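Local coordinates for protein proline dipeptidase (Streptococcus agalactiae, PDB 3OOO) that is probably a manganese-dependent hydrolase of the peptidase M24B family, a proline dipeptidase, represented here by its N-terminal creatinase/prolidase domain, at residues R9-S14 with T125-N130; S23-V28 with F35-E40; T108-L113 with G119-L124. One frame throughout, in Å; residues are numbered along the deposited sequence. Where two conformers were deposited one is given.

Interaction 1 of 3, residues R9-S14 with T125-N130; sequences RHHLHS and TPYIQN
His11 of helix 3-14 reaches across to Thr125, Tyr127 and Ile128, joining the two ends of the creatinase/prolidase N-terminal domain: its first helix meets the last one, 126-129, on one side of the mixed beta sheet. The His11 side chain leaves its helix with CG anti to the backbone N (chi1 171°), which sends the ring across to the other helix. His11 CB lies 3.6 Å from Tyr127 CE2. His11 CG comes closer, 3.3 Å from Tyr127 CD2, which sits over one ring face, toward the rim. His11 ND1 also meets Tyr127 CD2, at 3.5 Å. His11 CE1 comes to 3.7 Å from Tyr127 CB, which covers the ring in a CH-pi contact, 4.0 Å from its centroid. The two rings are neither stacked nor edge-to-face, their planes making 42°. His11 CD2 packs on Ile128 CG1 and CD1, and Ile128 continues inward to Leu99 and Phe22 of the sheet. Thr125, which also touches Leu99, is the N-cap residue of helix 126-129, so the imidazole is tied to the start of that helix. At the ring tip, His11 NE2 and Thr125 OG1 share a short, bent hydrogen bond of 2.6 Å (138°), the hydroxyl lying at the imidazole edge.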
loop_
_atom_site.group_PDB
_atom_site.type_symbol
_atom_site.label_atom_id
_atom_site.label_comp_id
_atom_site.label_asym_id
_atom_site.label_seq_id
_atom_site.Cartn_x
_atom_site.Cartn_y
_atom_site.Cartn_z
ATOM N N ARG A 9 22.306 3.892 -7.109
ATOM C CA ARG A 9 22.598 5.309 -7.297
ATOM C C ARG A 9 22.985 5.617 -8.746
ATOM O O ARG A 9 22.480 6.570 -9.344
ATOM C CB ARG A 9 23.700 5.756 -6.333
ATOM C CG ARG A 9 23.885 7.258 -6.265
ATOM C CD ARG A 9 24.965 7.642 -5.275
ATOM N NE ARG A 9 26.257 7.094 -5.668
ATOM C CZ ARG A 9 27.049 7.644 -6.581
ATOM N NH1 ARG A 9 26.684 8.760 -7.197
ATOM N NH2 ARG A 9 28.207 7.073 -6.880
ATOM N N HIS A 10 23.874 4.803 -9.312
ATOM C CA HIS A 10 24.292 4.991 -10.702
ATOM C C HIS A 10 23.149 4.729 -11.678
ATOM O O HIS A 10 23.027 5.409 -12.700
ATOM C CB HIS A 10 25.506 4.118 -11.029
ATOM C CG HIS A 10 26.777 4.603 -10.405
ATOM N ND1 HIS A 10 27.403 5.766 -10.801
ATOM C CD2 HIS A 10 27.537 4.087 -9.410
ATOM C CE1 HIS A 10 28.492 5.945 -10.075
ATOM N NE2 HIS A 10 28.596 4.941 -9.224
ATOM N N HIS A 11 22.302 3.760 -11.342
ATOM C CA HIS A 11 21.138 3.438 -12.156
ATOM C C HIS A 11 20.149 4.595 -12.238
ATOM O O HIS A 11 19.510 4.797 -13.268
ATOM C CB HIS A 11 20.436 2.195 -11.624
ATOM C CG HIS A 11 19.122 1.920 -12.283
ATOM N ND1 HIS A 11 19.013 1.605 -13.621
ATOM C CD2 HIS A 11 17.862 1.919 -11.789
ATOM C CE1 HIS A 11 17.740 1.420 -13.922
ATOM N NE2 HIS A 11 17.022 1.606 -12.830
ATOM N N LEU A 12 20.018 5.348 -11.147
ATOM C CA LEU A 12 19.166 6.528 -11.156
ATOM C C LEU A 12 19.583 7.507 -12.257
ATOM O O LEU A 12 18.728 8.173 -12.835
ATOM C CB LEU A 12 19.154 7.220 -9.789
ATOM C CG LEU A 12 18.570 6.459 -8.592
ATOM C CD1 LEU A 12 18.775 7.265 -7.325
ATOM C CD2 LEU A 12 17.088 6.139 -8.777
ATOM N N HIS A 13 20.881 7.567 -12.562
ATOM C CA HIS A 13 21.366 8.411 -13.664
ATOM C C HIS A 13 20.813 7.966 -15.030
ATOM O O HIS A 13 20.544 8.808 -15.893
ATOM C CB HIS A 13 22.905 8.488 -13.707
ATOM C CG HIS A 13 23.545 8.834 -12.394
ATOM N ND1 HIS A 13 24.747 8.293 -11.989
ATOM C CD2 HIS A 13 23.149 9.659 -11.393
ATOM C CE1 HIS A 13 25.067 8.773 -10.800
ATOM N NE2 HIS A 13 24.114 9.602 -10.415
ATOM N N SER A 14 20.655 6.656 -15.219
ATOM C CA SER A 14 20.167 6.099 -16.484
ATOM C C SER A 14 18.723 6.496 -16.775
ATOM O O SER A 14 18.299 6.527 -17.931
ATOM C CB SER A 14 20.301 4.574 -16.495
ATOM O OG SER A 14 21.637 4.173 -16.255
ATOM N N THR A 125 12.208 0.213 -11.136
ATOM C CA THR A 125 12.508 -0.263 -12.475
ATOM C C THR A 125 12.830 -1.757 -12.423
ATOM O O THR A 125 13.170 -2.280 -11.359
ATOM C CB THR A 125 13.722 0.477 -13.042
ATOM O OG1 THR A 125 14.801 0.379 -12.105
ATOM C CG2 THR A 125 13.394 1.939 -13.293
ATOM N N PRO A 126 12.721 -2.458 -13.569
ATOM C CA PRO A 126 13.115 -3.865 -13.592
ATOM C C PRO A 126 14.531 -4.110 -13.069
ATOM O O PRO A 126 14.753 -5.092 -12.365
ATOM C CB PRO A 126 13.016 -4.224 -15.074
ATOM C CG PRO A 126 11.913 -3.366 -15.571
ATOM C CD PRO A 126 12.050 -2.061 -14.821
ATOM N N TYR A 127 15.469 -3.215 -13.387
ATOM C CA TYR A 127 16.853 -3.358 -12.921
ATOM C C TYR A 127 16.949 -3.474 -11.399
ATOM O O TYR A 127 17.644 -4.352 -10.881
ATOM C CB TYR A 127 17.741 -2.216 -13.430
ATOM C CG TYR A 127 19.156 -2.261 -12.885
ATOM C CD1 TYR A 127 20.067 -3.213 -13.336
ATOM C CD2 TYR A 127 19.578 -1.357 -11.908
ATOM C CE1 TYR A 127 21.362 -3.260 -12.838
ATOM C CE2 TYR A 127 20.870 -1.396 -11.401
ATOM C CZ TYR A 127 21.758 -2.351 -11.870
ATOM O OH TYR A 127 23.041 -2.398 -11.374
ATOM N N ILE A 128 16.253 -2.588 -10.689
ATOM C CA ILE A 128 16.245 -2.629 -9.224
ATOM C C ILE A 128 15.458 -3.849 -8.718
ATOM O O ILE A 128 15.901 -4.535 -7.795
ATOM C CB ILE A 128 15.699 -1.315 -8.599
ATOM C CG1 ILE A 128 16.527 -0.109 -9.061
ATOM C CG2 ILE A 128 15.712 -1.398 -7.069
ATOM C CD1 ILE A 128 15.938 1.248 -8.684
ATOM N N GLN A 129 14.311 -4.116 -9.342
ATOM C CA GLN A 129 13.449 -5.247 -8.972
ATOM C C GLN A 129 14.190 -6.582 -9.018
ATOM O O GLN A 129 14.036 -7.420 -8.125
ATOM C CB GLN A 129 12.235 -5.330 -9.903
ATOM C CG GLN A 129 11.148 -4.290 -9.662
ATOM C CD GLN A 129 9.961 -4.470 -10.593
ATOM O OE1 GLN A 129 9.384 -5.555 -10.681
ATOM N NE2 GLN A 129 9.592 -3.405 -11.294
ATOM N N ASN A 130 14.997 -6.763 -10.061
ATOM C CA ASN A 130 15.617 -8.051 -10.365
ATOM C C ASN A 130 17.030 -8.251 -9.811
ATOM O O ASN A 130 17.670 -9.266 -10.104
ATOM C CB ASN A 130 15.607 -8.292 -11.882
ATOM C CG ASN A 130 14.202 -8.269 -12.473
ATOM O OD1 ASN A 130 13.238 -8.714 -11.846
ATOM N ND2 ASN A 130 14.083 -7.749 -13.688
#

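Interaction 2 of 3, residues S23-V28 with F35-E40; sequences SDPVTV and FCDPHE
Pro25 presses its ring against the backbone of an irregular loop: its CB lies only 3.3 Å from Cys36 O, and no direct hydrogen bond joins the two segments. Instead a water bridges them, donating to Pro25 O at 2.8 Å and accepting from Cys36 N at 3.0 Å. Phe35 extends alongside the proline, CG anti to the backbone N (chi1 -174°), which brings CE1 to 3.8 Å from Pro25 CB; Pro25 O lies oblique to the same ring. Pro25 CG lies 3.7 Å from both Asp37 CA and Asp37 CG. The Asp37 carboxylate is turned to its own chain: Asp37 OD1 accepts from His39 N (3.0 Å), the donor standing above the carboxylate plane, and closes an Asx turn. Across the contact, Asp24 N-caps the helix that Pro25 begins, Asp24 OD1 accepting from Val26 N. The contact thus lays the first turn of helix 25-32 against the loop that leads from this helix to strand 44-48. Glu101, just past strand 97-100, receives Ser23 N, Asp24 N and Thr27 OG1, while on the loop side Phe35 O is bound by Arg64 of helix 62-68 and His39 O by Lys109 of helix 107-116.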
loop_
_atom_site.group_PDB
_atom_site.type_symbol
_atom_site.label_atom_id
_atom_site.label_comp_id
_atom_site.label_asym_id
_atom_site.label_seq_id
_atom_site.Cartn_x
_atom_site.Cartn_y
_atom_site.Cartn_z
ATOM N N SER A 23 11.102 1.016 1.241
ATOM C CA SER A 23 10.265 0.912 2.437
ATOM C C SER A 23 10.052 -0.528 2.897
ATOM O O SER A 23 9.684 -0.761 4.045
ATOM C CB SER A 23 8.912 1.580 2.182
ATOM O OG SER A 23 8.254 1.005 1.066
ATOM N N ASP A 24 10.252 -1.486 1.997
ATOM C CA ASP A 24 10.035 -2.894 2.321
ATOM C C ASP A 24 11.147 -3.359 3.269
ATOM O O ASP A 24 12.322 -3.277 2.917
ATOM C CB ASP A 24 10.024 -3.711 1.017
ATOM C CG ASP A 24 9.615 -5.165 1.213
ATOM O OD1 ASP A 24 9.917 -5.768 2.258
ATOM O OD2 ASP A 24 8.994 -5.722 0.281
ATOM N N PRO A 25 10.783 -3.836 4.482
ATOM C CA PRO A 25 11.789 -4.308 5.440
ATOM C C PRO A 25 12.746 -5.343 4.841
ATOM O O PRO A 25 13.932 -5.340 5.152
ATOM C CB PRO A 25 10.939 -4.936 6.552
ATOM C CG PRO A 25 9.659 -4.175 6.505
ATOM C CD PRO A 25 9.420 -3.915 5.038
ATOM N N VAL A 26 12.230 -6.201 3.967
ATOM C CA VAL A 26 13.053 -7.208 3.302
ATOM C C VAL A 26 14.058 -6.551 2.347
ATOM O O VAL A 26 15.240 -6.907 2.339
ATOM C CB VAL A 26 12.171 -8.252 2.572
ATOM C CG1 VAL A 26 13.020 -9.237 1.781
ATOM C CG2 VAL A 26 11.292 -8.993 3.574
ATOM N N THR A 27 13.586 -5.581 1.564
ATOM C CA THR A 27 14.438 -4.857 0.625
ATOM C C THR A 27 15.512 -4.062 1.361
ATOM O O THR A 27 16.689 -4.110 1.005
ATOM C CB THR A 27 13.617 -3.907 -0.267
ATOM O OG1 THR A 27 12.576 -4.646 -0.923
ATOM C CG2 THR A 27 14.511 -3.250 -1.317
ATOM N N VAL A 28 15.103 -3.326 2.388
ATOM C CA VAL A 28 16.045 -2.527 3.167
ATOM C C VAL A 28 17.124 -3.413 3.799
ATOM O O VAL A 28 18.311 -3.069 3.782
ATOM C CB VAL A 28 15.317 -1.662 4.210
ATOM C CG1 VAL A 28 16.311 -0.981 5.140
ATOM C CG2 VAL A 28 14.454 -0.628 3.482
ATOM N N PHE A 35 17.437 -4.924 9.506
ATOM C CA PHE A 35 16.032 -5.319 9.433
ATOM C C PHE A 35 15.181 -4.628 10.483
ATOM O O PHE A 35 15.446 -4.740 11.684
ATOM C CB PHE A 35 15.831 -6.835 9.570
ATOM C CG PHE A 35 14.401 -7.262 9.346
ATOM C CD1 PHE A 35 13.975 -7.649 8.081
ATOM C CD2 PHE A 35 13.468 -7.227 10.389
ATOM C CE1 PHE A 35 12.650 -8.023 7.853
ATOM C CE2 PHE A 35 12.139 -7.595 10.170
ATOM C CZ PHE A 35 11.732 -7.992 8.902
ATOM N N CYS A 36 14.140 -3.944 10.018
ATOM C CA CYS A 36 13.110 -3.396 10.891
ATOM C C CYS A 36 11.796 -3.397 10.128
ATOM O O CYS A 36 11.730 -2.900 9.005
ATOM C CB CYS A 36 13.455 -1.965 11.315
ATOM S SG CYS A 36 12.178 -1.152 12.318
ATOM N N ASP A 37 10.759 -3.979 10.721
ATOM C CA ASP A 37 9.412 -3.783 10.204
ATOM C C ASP A 37 8.675 -2.835 11.141
ATOM O O ASP A 37 8.260 -3.238 12.232
ATOM C CB ASP A 37 8.649 -5.103 10.046
ATOM C CG ASP A 37 7.316 -4.922 9.314
ATOM O OD1 ASP A 37 6.849 -3.769 9.155
ATOM O OD2 ASP A 37 6.724 -5.938 8.885
ATOM N N PRO A 38 8.503 -1.572 10.719
ATOM C CA PRO A 38 7.917 -0.576 11.605
ATOM C C PRO A 38 6.392 -0.636 11.646
ATOM O O PRO A 38 5.773 0.103 12.412
ATOM C CB PRO A 38 8.353 0.740 10.956
ATOM C CG PRO A 38 8.324 0.427 9.514
ATOM C CD PRO A 38 8.872 -0.982 9.413
ATOM N N HIS A 39 5.799 -1.489 10.808
ATOM C CA HIS A 39 4.342 -1.586 10.688
ATOM C C HIS A 39 3.705 -0.217 10.390
ATOM O O HIS A 39 3.964 0.334 9.320
ATOM C CB HIS A 39 3.753 -2.318 11.896
ATOM C CG HIS A 39 4.098 -3.771 11.918
ATOM N ND1 HIS A 39 3.223 -4.748 11.492
ATOM C CD2 HIS A 39 5.240 -4.411 12.261
ATOM C CE1 HIS A 39 3.803 -5.930 11.598
ATOM N NE2 HIS A 39 5.029 -5.754 12.057
ATOM N N GLU A 40 2.914 0.338 11.312
ATOM C CA GLU A 40 2.246 1.637 11.096
ATOM C C GLU A 40 3.207 2.822 11.156
ATOM O O GLU A 40 2.954 3.868 10.544
ATOM C CB GLU A 40 1.100 1.851 12.096
ATOM C CG GLU A 40 0.247 3.102 11.834
ATOM C CD GLU A 40 -0.803 3.338 12.901
ATOM O OE1 GLU A 40 -1.486 2.368 13.288
ATOM O OE2 GLU A 40 -0.956 4.498 13.350
HETATM O O HOH W 1 14.618 -3.451 7.074
#

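Interaction 3 of 3, residues T108-L113 with G119-L124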
loop_
_atom_site.group_PDB
_atom_site.type_symbol
_atom_site.label_atom_id
_atom_site.label_comp_id
_atom_site.label_asym_id
_atom_site.label_seq_id
_atom_site.Cartn_x
_atom_site.Cartn_y
_atom_site.Cartn_z
ATOM N N THR A 108 -1.521 4.984 2.570
ATOM C CA THR A 108 -1.292 5.986 3.603
ATOM C C THR A 108 0.122 6.547 3.518
ATOM O O THR A 108 0.319 7.760 3.538
ATOM C CB THR A 108 -1.515 5.398 4.990
ATOM O OG1 THR A 108 -2.881 4.983 5.092
ATOM C CG2 THR A 108 -1.227 6.439 6.068
ATOM N N LYS A 109 1.096 5.653 3.406
ATOM C CA LYS A 109 2.496 6.061 3.379
ATOM C C LYS A 109 2.863 6.741 2.063
ATOM O O LYS A 109 3.661 7.675 2.041
ATOM C CB LYS A 109 3.404 4.869 3.679
ATOM C CG LYS A 109 3.246 4.364 5.109
ATOM C CD LYS A 109 4.035 3.110 5.358
ATOM C CE LYS A 109 3.895 2.715 6.823
ATOM N NZ LYS A 109 5.103 2.034 7.312
ATOM N N PHE A 110 2.267 6.270 0.973
ATOM C CA PHE A 110 2.434 6.884 -0.340
ATOM C C PHE A 110 1.943 8.327 -0.307
ATOM O O PHE A 110 2.633 9.242 -0.760
ATOM C CB PHE A 110 1.672 6.045 -1.372
ATOM C CG PHE A 110 1.725 6.573 -2.780
ATOM C CD1 PHE A 110 2.939 6.850 -3.405
ATOM C CD2 PHE A 110 0.548 6.739 -3.499
ATOM C CE1 PHE A 110 2.970 7.319 -4.722
ATOM C CE2 PHE A 110 0.570 7.204 -4.816
ATOM C CZ PHE A 110 1.785 7.492 -5.426
ATOM N N GLN A 111 0.762 8.538 0.261
ATOM C CA GLN A 111 0.215 9.884 0.339
ATOM C C GLN A 111 1.058 10.774 1.246
ATOM O O GLN A 111 1.253 11.954 0.946
ATOM C CB GLN A 111 -1.274 9.858 0.708
ATOM C CG GLN A 111 -2.092 9.201 -0.404
ATOM C CD GLN A 111 -3.589 9.366 -0.268
ATOM O OE1 GLN A 111 -4.109 9.630 0.812
ATOM N NE2 GLN A 111 -4.296 9.193 -1.382
ATOM N N GLY A 112 1.609 10.197 2.312
ATOM C CA GLY A 112 2.566 10.921 3.149
ATOM C C GLY A 112 3.777 11.393 2.362
ATOM O O GLY A 112 4.168 12.556 2.445
ATOM N N LEU A 113 4.374 10.492 1.587
ATOM C CA LEU A 113 5.542 10.851 0.776
ATOM C C LEU A 113 5.219 11.944 -0.240
ATOM O O LEU A 113 6.062 12.797 -0.534
ATOM C CB LEU A 113 6.125 9.626 0.073
ATOM C CG LEU A 113 6.834 8.595 0.971
ATOM C CD1 LEU A 113 7.201 7.352 0.189
ATOM C CD2 LEU A 113 8.086 9.192 1.608
ATOM N N GLY A 119 6.838 15.519 -7.068
ATOM C CA GLY A 119 7.334 14.877 -8.274
ATOM C C GLY A 119 6.439 13.712 -8.625
ATOM O O GLY A 119 5.531 13.366 -7.864
ATOM N N HIS A 120 6.688 13.111 -9.780
ATOM C CA HIS A 120 5.947 11.931 -10.186
ATOM C C HIS A 120 6.582 10.688 -9.573
ATOM O O HIS A 120 7.785 10.461 -9.704
ATOM C CB HIS A 120 5.895 11.816 -11.711
ATOM C CG HIS A 120 5.172 10.597 -12.199
ATOM N ND1 HIS A 120 3.829 10.386 -11.970
ATOM C CD2 HIS A 120 5.609 9.522 -12.899
ATOM C CE1 HIS A 120 3.470 9.233 -12.508
ATOM N NE2 HIS A 120 4.530 8.692 -13.080
ATOM N N PHE A 121 5.764 9.893 -8.895
ATOM C CA PHE A 121 6.216 8.632 -8.338
ATOM C C PHE A 121 5.924 7.493 -9.291
ATOM O O PHE A 121 4.835 7.416 -9.873
ATOM C CB PHE A 121 5.514 8.342 -7.010
ATOM C CG PHE A 121 6.045 9.129 -5.848
ATOM C CD1 PHE A 121 6.837 8.510 -4.882
ATOM C CD2 PHE A 121 5.734 10.475 -5.699
ATOM C CE1 PHE A 121 7.323 9.231 -3.794
ATOM C CE2 PHE A 121 6.218 11.204 -4.616
ATOM C CZ PHE A 121 7.015 10.577 -3.660
ATOM N N GLU A 122 6.894 6.601 -9.446
ATOM C CA GLU A 122 6.653 5.346 -10.142
ATOM C C GLU A 122 7.306 4.179 -9.413
ATOM O O GLU A 122 8.163 4.372 -8.540
ATOM C CB GLU A 122 7.081 5.416 -11.613
ATOM C CG GLU A 122 8.547 5.676 -11.864
ATOM C CD GLU A 122 8.859 5.792 -13.348
ATOM O OE1 GLU A 122 8.201 6.603 -14.038
ATOM O OE2 GLU A 122 9.763 5.075 -13.825
ATOM N N ASN A 123 6.885 2.970 -9.773
ATOM C CA ASN A 123 7.429 1.755 -9.189
ATOM C C ASN A 123 8.894 1.582 -9.565
ATOM O O ASN A 123 9.365 2.168 -10.549
ATOM C CB ASN A 123 6.617 0.538 -9.645
ATOM C CG ASN A 123 6.962 -0.725 -8.878
ATOM O OD1 ASN A 123 7.258 -0.688 -7.683
ATOM N ND2 ASN A 123 6.928 -1.856 -9.570
ATOM N N LEU A 124 9.603 0.784 -8.770
ATOM C CA LEU A 124 10.977 0.414 -9.071
ATOM C C LEU A 124 11.081 -0.090 -10.505
ATOM O O LEU A 124 10.159 -0.728 -11.027
ATOM C CB LEU A 124 11.467 -0.678 -8.120
ATOM C CG LEU A 124 11.420 -0.436 -6.610
ATOM C CD1 LEU A 124 11.998 -1.660 -5.906
ATOM C CD2 LEU A 124 12.165 0.828 -6.199
#
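Phe110 turns a ring edge to the face of Phe121, a T-shaped pair with planes at 90° and centroids 5.6 Å apart. The touching atom is Phe110 CE1, which lies 3.6 Å from Phe121 CB and 3.7 Å from Phe121 CG, so CE1 nestles beside the CB-CG root of Phe121 rather than against the centre of its ring; Phe121 CB in turn lies in the plane of the Phe110 ring. The far end of the Phe121 ring reaches the next helical turn, where its CZ lies 4.0 Å from Leu113 CB and equally near Leu113 O. Phe121 therefore spans one turn of the helix, with Phe110 near its base and Leu113 at its tip. Phe110 holds CG anti to its N (chi1 179°), carrying the ring from the helix toward the strand, whereas Phe121 already leaves the strand toward the helix at its CB.

In the next shell, Phe102 makes a second edge-to-face pair with Phe110, Leu105 packs on both Phe110 and Leu113, and Phe121 packs on Val98 and Leu113 on Val21, both in the sheet. Backbone hydrogen bonds of His120 with Ser96 and Val98, and of Glu122 with Val98 and Ala100, fix strand 120-123 beside parallel strand 97-100. Helix 107-116 is the connection of this beta-alpha-beta crossover, and it also meets the second subunit: Thr108 hydrogen-bonds Asp103 of that subunit, and Phe110 packs on its Val107 as well.

All three contact residues are buried, and no hydrogen bond or salt bridge crosses between residues 108-113 and 119-124. Cohesion here probably comes from dispersion and burial of apolar surface, the weak electrostatics of a C-H edge directed at an aromatic face perhaps adding a little.

Overall arrangement
Interaction 3 is the buried one, joining helix and strand within a beta-alpha-beta unit through apolar and aromatic side chains, with no hydrogen bond across it. Interactions 1 and 2 are only partly buried and bring in polar partners: a direct side-chain hydrogen bond in interaction 1, a bridging water in interaction 2. Interaction 1 closes the longest loop, and both others are nested within it; 2 and 3 follow one another along the chain. Strand 120-123 of interaction 3 is followed closely by helix 126-129 of interaction 1, where Gln129 NE2 probably hydrogen-bonds Leu124 O. Lys109 connects interactions 2 and 3. Interactions 1 and 2 do not touch; their nearest atoms are about 6 Å apart.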